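Local coordinates for protein CCMAN5 (Cellulosimicrobium cellulans, PDB 2XSG) that probably hydrolyses alpha-mannosidic linkages as a calcium-containing bacterial glycosidase of family 92, used to uncover mannose-6-phosphate on yeast-made lysosomal enzymes, at residues Thr496-Gly510 / Ala556-His569. Numbering follows the deposited sequence.
Sequences TKPGAWTAADGTQVG and AMGGHEAARLGMRH
Trp501 lays its six-membered ring on the imidazole of His569 in a face-to-face stack, the centroids 4.0 Å apart and the planes 25° off parallel. With CG anti to the backbone N (chi1 178°), CB carries the indole out toward the helix. Along the ring, NE1 lies across from His569 NE2, CE2 over the CD2–NE2 side, and CZ2 over the middle of the imidazole, 3.2 Å from His569 ND1. At the far end CH2 rests against His569 CB and CG, and CZ3 comes 3.9 Å from Leu565 O. The opposite face of the indole has the backbone N of Ala503 over its rim. An alanine in place of Trp501 would probably leave the imidazole without this stacking partner and open a gap beside the Leu565 carbonyl.

Leu565 touches with CD1, which meets Ala503 CB at 3.8 Å, Thr507 CB and OG1, and Asp505 OD1. The turn that carries Asp505 and Thr507 is held by OD1, which accepts Thr507 N in an Asx turn and also takes the Thr507 hydroxyl, both from the same face of the carboxylate. Further along, Val509 straddles the Ala562 carbonyl, CG2 3.6 Å from its O, and CG1 reaches Met557 CE.

The backbones join where Gly510 N donates to Met557 O (2.7 Å), and water 1 links Thr496 O to Ala556 O. Gly558, with positive phi, ends helix 550-556 in a Schellman motif, just before Gly559 N-caps helix 560-570. A beta-hairpin with a classic bulge, Ala500 and Trp501 facing Val509, thus packs on a helix, strand 508-510 crossing helix 560-569 at 78°, on the periphery of the family 92 catalytic domain.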
ATOM      1  N   THR A 496     -28.755  -6.652 -10.562  1.00  9.03           N
ATOM      2  CA  THR A 496     -29.356  -5.450  -9.967  1.00  9.94           C
ATOM      3  C   THR A 496     -30.852  -5.703  -9.854  1.00  9.86           C
ATOM      4  O   THR A 496     -31.579  -5.609 -10.835  1.00 10.31           O
ATOM      5  CB  THR A 496     -29.100  -4.167 -10.796  1.00 10.19           C
ATOM      6  OG1 THR A 496     -27.702  -4.016 -11.067  1.00 11.02           O
ATOM      7  CG2 THR A 496     -29.612  -2.927 -10.064  1.00 10.19           C
ATOM      8  N   LYS A 497     -31.305  -6.039  -8.656  1.00 10.29           N
ATOM      9  CA  LYS A 497     -32.710  -6.364  -8.421  1.00 10.32           C
ATOM     10  C   LYS A 497     -33.573  -5.123  -8.344  1.00 10.22           C
ATOM     11  O   LYS A 497     -33.376  -4.291  -7.451  1.00 10.55           O
ATOM     12  CB  LYS A 497     -32.860  -7.157  -7.125  1.00 10.90           C
ATOM     13  CG  LYS A 497     -34.311  -7.465  -6.779  1.00 11.88           C
ATOM     14  CD  LYS A 497     -34.429  -8.032  -5.392  1.00 13.37           C
ATOM     15  CE  LYS A 497     -35.868  -8.448  -5.131  1.00 15.78           C
ATOM     16  NZ  LYS A 497     -36.011  -8.950  -3.754  1.00 16.49           N
ATOM     17  N   PRO A 498     -34.558  -4.996  -9.255  1.00  9.88           N
ATOM     18  CA  PRO A 498     -35.416  -3.801  -9.214  1.00  9.82           C
ATOM     19  C   PRO A 498     -36.174  -3.703  -7.904  1.00  9.68           C
ATOM     20  O   PRO A 498     -36.576  -4.721  -7.353  1.00 10.37           O
ATOM     21  CB  PRO A 498     -36.411  -4.040 -10.354  1.00  9.64           C
ATOM     22  CG  PRO A 498     -35.686  -4.963 -11.284  1.00 10.09           C
ATOM     23  CD  PRO A 498     -34.897  -5.875 -10.385  1.00  8.81           C
ATOM     24  N   GLY A 499     -36.357  -2.487  -7.413  1.00  9.95           N
ATOM     25  CA  GLY A 499     -37.128  -2.245  -6.192  1.00 10.14           C
ATOM     26  C   GLY A 499     -36.558  -2.909  -4.942  1.00 10.49           C
ATOM     27  O   GLY A 499     -37.305  -3.194  -4.001  1.00 10.34           O
ATOM     28  N   ALA A 500     -35.246  -3.152  -4.931  1.00 10.38           N
ATOM     29  CA  ALA A 500     -34.565  -3.727  -3.756  1.00 10.82           C
ATOM     30  C   ALA A 500     -34.659  -2.781  -2.564  1.00 10.96           C
ATOM     31  O   ALA A 500     -34.732  -3.227  -1.433  1.00 10.46           O
ATOM     32  CB  ALA A 500     -33.112  -4.049  -4.056  1.00 10.56           C
ATOM     33  N   TRP A 501     -34.635  -1.479  -2.845  1.00 11.05           N
ATOM     34  CA  TRP A 501     -34.837  -0.458  -1.845  1.00 11.71           C
ATOM     35  C   TRP A 501     -35.864   0.544  -2.376  1.00 11.74           C
ATOM     36  O   TRP A 501     -35.847   0.882  -3.560  1.00 11.44           O
ATOM     37  CB  TRP A 501     -33.519   0.246  -1.481  1.00 11.93           C
ATOM     38  CG  TRP A 501     -33.741   1.321  -0.495  1.00 11.90           C
ATOM     39  CD1 TRP A 501     -34.136   1.168   0.809  1.00 12.44           C
ATOM     40  CD2 TRP A 501     -33.651   2.738  -0.725  1.00 12.00           C
ATOM     41  NE1 TRP A 501     -34.291   2.404   1.405  1.00 10.52           N
ATOM     42  CE2 TRP A 501     -33.985   3.380   0.490  1.00 11.80           C
ATOM     43  CE3 TRP A 501     -33.308   3.524  -1.833  1.00 12.30           C
ATOM     44  CZ2 TRP A 501     -33.997   4.779   0.620  1.00 12.88           C
ATOM     45  CZ3 TRP A 501     -33.308   4.915  -1.699  1.00 10.37           C
ATOM     46  CH2 TRP A 501     -33.661   5.523  -0.488  1.00 11.57           C
ATOM     47  N   THR A 502     -36.764   0.995  -1.502  1.00 12.43           N
ATOM     48  CA  THR A 502     -37.796   1.971  -1.876  1.00 12.62           C
ATOM     49  C   THR A 502     -37.526   3.305  -1.196  1.00 12.96           C
ATOM     50  O   THR A 502     -37.462   3.377   0.036  1.00 12.40           O
ATOM     51  CB  THR A 502     -39.193   1.471  -1.507  1.00 12.81           C
ATOM     52  OG1 THR A 502     -39.497   0.294  -2.268  1.00 13.27           O
ATOM     53  CG2 THR A 502     -40.252   2.553  -1.788  1.00 13.06           C
ATOM     54  N   ALA A 503     -37.359   4.353  -2.001  1.00 13.22           N
ATOM     55  CA  ALA A 503     -37.088   5.689  -1.480  1.00 13.78           C
ATOM     56  C   ALA A 503     -38.281   6.272  -0.701  1.00 14.21           C
ATOM     57  O   ALA A 503     -39.400   5.750  -0.784  1.00 14.09           O
ATOM     58  CB  ALA A 503     -36.656   6.628  -2.611  1.00 13.89           C
ATOM     59  N   ALA A 504     -38.029   7.354   0.045  1.00 14.57           N
ATOM     60  CA  ALA A 504     -39.048   8.000   0.893  1.00 15.02           C
ATOM     61  C   ALA A 504     -40.290   8.445   0.116  1.00 15.03           C
ATOM     62  O   ALA A 504     -41.385   8.470   0.658  1.00 15.55           O
ATOM     63  CB  ALA A 504     -38.445   9.184   1.656  1.00 15.31           C
ATOM     64  N   ASP A 505     -40.119   8.782  -1.156  1.00 14.90           N
ATOM     65  CA  ASP A 505     -41.236   9.188  -1.992  1.00 14.83           C
ATOM     66  C   ASP A 505     -41.770   8.039  -2.863  1.00 14.55           C
ATOM     67  O   ASP A 505     -42.522   8.283  -3.811  1.00 14.55           O
ATOM     68  CB  ASP A 505     -40.803  10.336  -2.892  1.00 15.41           C
ATOM     69  CG  ASP A 505     -39.808   9.896  -3.958  1.00 16.49           C
ATOM     70  OD1 ASP A 505     -39.277   8.764  -3.869  1.00 16.79           O
ATOM     71  OD2 ASP A 505     -39.564  10.679  -4.893  1.00 17.00           O
ATOM     72  N   GLY A 506     -41.365   6.804  -2.566  1.00 13.57           N
ATOM     73  CA  GLY A 506     -41.861   5.632  -3.303  1.00 12.52           C
ATOM     74  C   GLY A 506     -41.021   5.168  -4.486  1.00 11.52           C
ATOM     75  O   GLY A 506     -41.266   4.092  -5.023  1.00 11.77           O
ATOM     76  N   THR A 507     -40.034   5.968  -4.897  1.00 10.69           N
ATOM     77  CA  THR A 507     -39.183   5.633  -6.040  1.00 10.12           C
ATOM     78  C   THR A 507     -38.504   4.272  -5.836  1.00  9.74           C
ATOM     79  O   THR A 507     -37.937   4.009  -4.769  1.00  9.74           O
ATOM     80  CB  THR A 507     -38.111   6.717  -6.318  1.00 10.38           C
ATOM     81  OG1 THR A 507     -38.736   7.997  -6.481  1.00 11.89           O
ATOM     82  CG2 THR A 507     -37.313   6.397  -7.592  1.00 10.39           C
ATOM     83  N   GLN A 508     -38.570   3.422  -6.864  1.00  8.55           N
ATOM     84  CA  GLN A 508     -38.012   2.071  -6.803  1.00  8.56           C
ATOM     85  C   GLN A 508     -36.541   2.031  -7.226  1.00  7.76           C
ATOM     86  O   GLN A 508     -36.197   2.326  -8.375  1.00  7.93           O
ATOM     87  CB  GLN A 508     -38.845   1.118  -7.650  1.00  8.47           C
ATOM     88  CG  GLN A 508     -40.302   1.036  -7.212  1.00 10.41           C
ATOM     89  CD  GLN A 508     -40.414   0.448  -5.835  1.00 13.34           C
ATOM     90  OE1 GLN A 508     -40.232  -0.752  -5.647  1.00 14.84           O
ATOM     91  NE2 GLN A 508     -40.683   1.297  -4.847  1.00 15.14           N
ATOM     92  N   VAL A 509     -35.680   1.631  -6.299  1.00  7.22           N
ATOM     93  CA  VAL A 509     -34.239   1.659  -6.532  1.00  6.31           C
ATOM     94  C   VAL A 509     -33.686   0.253  -6.580  1.00  5.95           C
ATOM     95  O   VAL A 509     -33.837  -0.510  -5.621  1.00  5.82           O
ATOM     96  CB  VAL A 509     -33.505   2.451  -5.420  1.00  6.56           C
ATOM     97  CG1 VAL A 509     -32.013   2.515  -5.709  1.00  5.83           C
ATOM     98  CG2 VAL A 509     -34.131   3.864  -5.260  1.00  6.31           C
ATOM     99  N   GLY A 510     -33.044  -0.090  -7.699  1.00  5.73           N
ATOM    100  CA  GLY A 510     -32.430  -1.397  -7.867  1.00  5.03           C
ATOM    101  C   GLY A 510     -31.062  -1.489  -7.211  1.00  4.60           C
ATOM    102  O   GLY A 510     -30.282  -0.535  -7.243  1.00  4.64           O
ATOM    103  N   ALA A 556     -29.920   0.139 -14.723  1.00  8.29           N
ATOM    104  CA  ALA A 556     -30.333  -1.079 -14.034  1.00  8.14           C
ATOM    105  C   ALA A 556     -30.964  -0.780 -12.674  1.00  8.12           C
ATOM    106  O   ALA A 556     -31.788  -1.555 -12.191  1.00  8.28           O
ATOM    107  CB  ALA A 556     -29.150  -2.046 -13.885  1.00  7.54           C
ATOM    108  N   MET A 557     -30.564   0.346 -12.073  1.00  8.03           N
ATOM    109  CA  MET A 557     -31.084   0.822 -10.794  1.00  7.75           C
ATOM    110  C   MET A 557     -32.507   1.363 -10.909  1.00  8.01           C
ATOM    111  O   MET A 557     -33.199   1.530  -9.894  1.00  8.19           O
ATOM    112  CB  MET A 557     -30.188   1.938 -10.235  1.00  7.76           C
ATOM    113  CG  MET A 557     -28.851   1.481  -9.650  1.00  6.95           C
ATOM    114  SD  MET A 557     -27.973   2.845  -8.843  1.00  6.62           S
ATOM    115  CE  MET A 557     -28.853   2.985  -7.278  1.00  5.24           C
ATOM    116  N   GLY A 558     -32.927   1.668 -12.133  1.00  8.23           N
ATOM    117  CA  GLY A 558     -34.268   2.188 -12.388  1.00  7.77           C
ATOM    118  C   GLY A 558     -34.252   3.650 -12.809  1.00  8.46           C
ATOM    119  O   GLY A 558     -35.248   4.368 -12.636  1.00  8.55           O
ATOM    120  N   GLY A 559     -33.116   4.103 -13.347  1.00  8.16           N
ATOM    121  CA  GLY A 559     -33.034   5.441 -13.932  1.00  8.36           C
ATOM    122  C   GLY A 559     -32.360   6.478 -13.051  1.00  8.65           C
ATOM    123  O   GLY A 559     -31.916   6.176 -11.948  1.00  7.72           O
ATOM    124  N   HIS A 560     -32.297   7.705 -13.554  1.00  8.86           N
ATOM    125  CA  HIS A 560     -31.508   8.750 -12.942  1.00 10.24           C
ATOM    126  C   HIS A 560     -31.975   9.111 -11.535  1.00  9.85           C
ATOM    127  O   HIS A 560     -31.170   9.179 -10.603  1.00  9.00           O
ATOM    128  CB  HIS A 560     -31.492   9.989 -13.832  1.00 10.58           C
ATOM    129  CG  HIS A 560     -30.642  11.093 -13.295  1.00 14.51           C
ATOM    130  ND1 HIS A 560     -29.337  11.298 -13.702  1.00 17.42           N
ATOM    131  CD2 HIS A 560     -30.912  12.064 -12.387  1.00 15.48           C
ATOM    132  CE1 HIS A 560     -28.841  12.345 -13.065  1.00 18.16           C
ATOM    133  NE2 HIS A 560     -29.776  12.824 -12.258  1.00 18.09           N
ATOM    134  N   GLU A 561     -33.272   9.341 -11.388  1.00  9.76           N
ATOM    135  CA  GLU A 561     -33.828   9.705 -10.086  1.00 10.61           C
ATOM    136  C   GLU A 561     -33.592   8.594  -9.051  1.00 10.34           C
ATOM    137  O   GLU A 561     -33.299   8.886  -7.881  1.00 10.28           O
ATOM    138  CB  GLU A 561     -35.324  10.087 -10.201  1.00 10.94           C
ATOM    139  CG  GLU A 561     -35.989  10.604  -8.895  1.00 12.65           C
ATOM    140  CD  GLU A 561     -35.366  11.889  -8.315  1.00 14.38           C
ATOM    141  OE1 GLU A 561     -34.590  12.597  -9.007  1.00 14.31           O
ATOM    142  OE2 GLU A 561     -35.664  12.194  -7.139  1.00 14.09           O
ATOM    143  N   ALA A 562     -33.704   7.336  -9.481  1.00  9.45           N
ATOM    144  CA  ALA A 562     -33.483   6.213  -8.576  1.00  9.17           C
ATOM    145  C   ALA A 562     -32.030   6.206  -8.088  1.00  8.62           C
ATOM    146  O   ALA A 562     -31.787   6.045  -6.892  1.00  8.40           O
ATOM    147  CB  ALA A 562     -33.842   4.886  -9.242  1.00  9.46           C
ATOM    148  N   ALA A 563     -31.080   6.398  -9.016  1.00  8.19           N
ATOM    149  CA  ALA A 563     -29.639   6.491  -8.675  1.00  7.47           C
ATOM    150  C   ALA A 563     -29.356   7.638  -7.729  1.00  7.05           C
ATOM    151  O   ALA A 563     -28.603   7.478  -6.752  1.00  6.89           O
ATOM    152  CB  ALA A 563     -28.798   6.658  -9.926  1.00  7.36           C
ATOM    153  N   ARG A 564     -29.942   8.796  -8.038  1.00  6.19           N
ATOM    154  CA  ARG A 564     -29.707  10.029  -7.290  1.00  6.15           C
ATOM    155  C   ARG A 564     -30.158   9.848  -5.849  1.00  5.87           C
ATOM    156  O   ARG A 564     -29.439  10.237  -4.922  1.00  5.61           O
ATOM    157  CB  ARG A 564     -30.417  11.223  -7.955  1.00  6.29           C
ATOM    158  CG  ARG A 564     -30.143  12.604  -7.296  1.00  7.26           C
ATOM    159  CD  ARG A 564     -31.117  13.703  -7.794  1.00  8.17           C
ATOM    160  NE  ARG A 564     -32.455  13.547  -7.218  1.00  7.05           N
ATOM    161  CZ  ARG A 564     -32.808  13.945  -5.995  1.00  8.40           C
ATOM    162  NH1 ARG A 564     -31.930  14.556  -5.198  1.00  7.07           N
ATOM    163  NH2 ARG A 564     -34.051  13.733  -5.562  1.00  7.22           N
ATOM    164  N   LEU A 565     -31.326   9.226  -5.674  1.00  5.28           N
ATOM    165  CA  LEU A 565     -31.882   8.982  -4.341  1.00  5.27           C
ATOM    166  C   LEU A 565     -31.110   7.862  -3.618  1.00  5.36           C
ATOM    167  O   LEU A 565     -30.916   7.923  -2.409  1.00  5.46           O
ATOM    168  CB  LEU A 565     -33.376   8.655  -4.429  1.00  5.23           C
ATOM    169  CG  LEU A 565     -34.316   9.815  -4.807  1.00  6.68           C
ATOM    170  CD1 LEU A 565     -35.671   9.281  -5.205  1.00  7.69           C
ATOM    171  CD2 LEU A 565     -34.477  10.805  -3.651  1.00  6.62           C
ATOM    172  N   GLY A 566     -30.664   6.851  -4.368  1.00  4.45           N
ATOM    173  CA  GLY A 566     -29.797   5.796  -3.818  1.00  4.45           C
ATOM    174  C   GLY A 566     -28.500   6.345  -3.230  1.00  4.76           C
ATOM    175  O   GLY A 566     -28.094   5.979  -2.109  1.00  4.82           O
ATOM    176  N   MET A 567     -27.860   7.238  -3.984  1.00  4.97           N
ATOM    177  CA  MET A 567     -26.593   7.856  -3.585  1.00  5.05           C
ATOM    178  C   MET A 567     -26.775   8.682  -2.338  1.00  5.39           C
ATOM    179  O   MET A 567     -25.989   8.571  -1.408  1.00  5.18           O
ATOM    180  CB  MET A 567     -26.011   8.696  -4.720  1.00  4.37           C
ATOM    181  CG  MET A 567     -25.045   7.928  -5.604  1.00  4.10           C
ATOM    182  SD  MET A 567     -23.702   7.069  -4.715  1.00  8.26           S
ATOM    183  CE  MET A 567     -22.815   8.429  -3.998  1.00  3.82           C
ATOM    184  N   ARG A 568     -27.845   9.477  -2.297  1.00  5.74           N
ATOM    185  CA  ARG A 568     -28.197  10.196  -1.085  1.00  6.55           C
ATOM    186  C   ARG A 568     -28.414   9.280   0.122  1.00  6.89           C
ATOM    187  O   ARG A 568     -27.922   9.579   1.196  1.00  7.51           O
ATOM    188  CB  ARG A 568     -29.389  11.133  -1.324  1.00  7.21           C
ATOM    189  CG  ARG A 568     -29.084  12.190  -2.403  1.00  7.88           C
ATOM    190  CD  ARG A 568     -30.255  13.112  -2.703  1.00 12.31           C
ATOM    191  NE  ARG A 568     -30.491  13.991  -1.561  1.00 17.18           N
ATOM    192  CZ  ARG A 568     -30.082  15.255  -1.463  1.00 15.63           C
ATOM    193  NH1 ARG A 568     -29.433  15.838  -2.447  1.00 16.73           N
ATOM    194  NH2 ARG A 568     -30.348  15.933  -0.367  1.00 17.44           N
ATOM    195  N   HIS A 569     -29.132   8.171  -0.057  1.00  6.62           N
ATOM    196  CA  HIS A 569     -29.348   7.195   1.016  1.00  7.31           C
ATOM    197  C   HIS A 569     -28.041   6.506   1.456  1.00  7.55           C
ATOM    198  O   HIS A 569     -27.831   6.279   2.658  1.00  7.97           O
ATOM    199  CB  HIS A 569     -30.361   6.130   0.580  1.00  7.15           C
ATOM    200  CG  HIS A 569     -30.918   5.333   1.717  1.00  7.62           C
ATOM    201  ND1 HIS A 569     -31.773   5.872   2.653  1.00  8.14           N
ATOM    202  CD2 HIS A 569     -30.740   4.039   2.073  1.00  8.98           C
ATOM    203  CE1 HIS A 569     -32.100   4.946   3.536  1.00  7.57           C
ATOM    204  NE2 HIS A 569     -31.491   3.822   3.206  1.00  8.38           N
TER
HETATM  205  O   HOH W   1     -32.398  -4.125 -12.978  1.00  7.31           O
HETATM  206  O   HOH W   2     -35.865  -0.276  -9.366  1.00  6.93           O
HETATM  207  O   HOH W   3     -37.302   3.356 -10.460  1.00  5.22           O